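Local coordinates for protein Ps01740 (Pseudomonas sp. UW4, PDB 5UIF) that belongs to the tautomerase superfamily and, as a homologue of cis-3-chloroacrylic acid dehalogenase, probably catalyses hydrolytic dehalogenation of such acids, and that forms a trimer, at residues 86-89 with 94-97. Residues are numbered along the deposited sequence; the frame is centred on the assembly and turned at random.
Sequences VYMA and DANA
M88 and A95 meet where helix 73-91 of a tautomerase-superfamily beta-alpha-beta fold gives way to the loop leading into strand 98-105. The evidence for a light surface contact is its size, 104 Å² summed over both sides, and its content, which is apolar packing alone. Along the helix, V86 leans the other way, onto L20 and S23 of helix 14-32. The buried Y87 side chain touches A61 and I63 of strand 61-68 and L20 of helix 14-32, packing the helix against both one residue before the contact. M88 then bridges to the loop. Its CG stands anti to the carbonyl carbon, the chain is extended from CA to SD, and the bend at chi3 (58°) turns the methyl toward the backbone of the loop. SD lies 3.6 Å from A95 CB, while CE reaches the peptide, 3.7 Å from A95 N. The sulfur and the methyl both face the A95 methyl from the helix side, CE being 3.8 Å from A95 CB. With an alanine at M88, SD and CE are gone, and the A95 methyl would probably lose its helix-side neighbour, leaving a gap between helix and loop, since the nearest CA pair, M88 and D94, is 6.9 Å apart. Opposite M88, the loop holds its own shape: A97 N donates to D94 O at 2.9 Å, and A97 also pairs through its backbone with A61, joining the loop to strand 61-68. D94 makes an Asx turn, its OD1 accepting from N96 N at 3.1 Å. That bond is nearly straight (174°), and N96 N arrives from above the D94 carboxylate plane.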
loop_
_atom_site.group_PDB
_atom_site.type_symbol
_atom_site.label_atom_id
_atom_site.label_comp_id
_atom_site.label_asym_id
_atom_site.label_seq_id
_atom_site.Cartn_x
_atom_site.Cartn_y
_atom_site.Cartn_z
ATOM N N VAL A 86 0.387 -17.610 -13.070
ATOM C CA VAL A 86 1.442 -18.205 -12.261
ATOM C C VAL A 86 0.989 -18.439 -10.821
ATOM O O VAL A 86 1.198 -19.520 -10.270
ATOM C CB VAL A 86 2.713 -17.327 -12.268
ATOM C CG1 VAL A 86 3.600 -17.643 -11.070
ATOM C CG2 VAL A 86 3.477 -17.509 -13.572
ATOM N N TYR A 87 0.361 -17.433 -10.221
ATOM C CA TYR A 87 -0.069 -17.537 -8.830
ATOM C C TYR A 87 -1.094 -18.651 -8.632
ATOM O O TYR A 87 -1.054 -19.369 -7.633
ATOM C CB TYR A 87 -0.651 -16.210 -8.332
ATOM C CG TYR A 87 -1.046 -16.258 -6.874
ATOM C CD1 TYR A 87 -0.116 -16.011 -5.873
ATOM C CD2 TYR A 87 -2.348 -16.568 -6.495
ATOM C CE1 TYR A 87 -0.470 -16.063 -4.538
ATOM C CE2 TYR A 87 -2.711 -16.626 -5.165
ATOM C CZ TYR A 87 -1.769 -16.371 -4.190
ATOM O OH TYR A 87 -2.128 -16.425 -2.863
ATOM N N MET A 88 -2.014 -18.785 -9.581
ATOM C CA MET A 88 -3.035 -19.823 -9.504
ATOM C C MET A 88 -2.422 -21.210 -9.663
ATOM O O MET A 88 -2.940 -22.192 -9.135
ATOM C CB MET A 88 -4.112 -19.603 -10.568
ATOM C CG MET A 88 -5.001 -18.398 -10.316
ATOM S SD MET A 88 -6.267 -18.215 -11.585
ATOM C CE MET A 88 -7.100 -19.796 -11.460
ATOM N N ALA A 89 -1.317 -21.283 -10.396
ATOM C CA ALA A 89 -0.639 -22.552 -10.629
ATOM C C ALA A 89 0.221 -22.947 -9.434
ATOM O O ALA A 89 0.351 -24.128 -9.111
ATOM C CB ALA A 89 0.207 -22.474 -11.885
ATOM N N ASP A 94 -8.443 -19.817 -6.360
ATOM C CA ASP A 94 -9.517 -19.543 -7.306
ATOM C C ASP A 94 -9.279 -18.198 -7.983
ATOM O O ASP A 94 -8.827 -17.247 -7.346
ATOM C CB ASP A 94 -10.875 -19.558 -6.597
ATOM C CG ASP A 94 -12.046 -19.646 -7.564
ATOM O OD1 ASP A 94 -11.937 -19.140 -8.700
ATOM O OD2 ASP A 94 -13.083 -20.226 -7.180
ATOM N N ALA A 95 -9.592 -18.125 -9.274
ATOM C CA ALA A 95 -9.414 -16.899 -10.046
ATOM C C ALA A 95 -10.264 -15.762 -9.489
ATOM O O ALA A 95 -9.906 -14.590 -9.608
ATOM C CB ALA A 95 -9.750 -17.143 -11.508
ATOM N N ASN A 96 -11.391 -16.117 -8.878
ATOM C CA ASN A 96 -12.285 -15.134 -8.280
ATOM C C ASN A 96 -11.793 -14.666 -6.915
ATOM O O ASN A 96 -12.359 -13.748 -6.322
ATOM C CB ASN A 96 -13.697 -15.708 -8.155
ATOM C CG ASN A 96 -14.334 -15.986 -9.501
ATOM O OD1 ASN A 96 -14.103 -15.263 -10.470
ATOM N ND2 ASN A 96 -15.139 -17.040 -9.569
ATOM N N ALA A 97 -10.736 -15.304 -6.420
ATOM C CA ALA A 97 -10.148 -14.934 -5.137
ATOM C C ALA A 97 -8.714 -14.444 -5.318
ATOM O O ALA A 97 -7.923 -14.440 -4.375
ATOM C CB ALA A 97 -10.193 -16.109 -4.172
#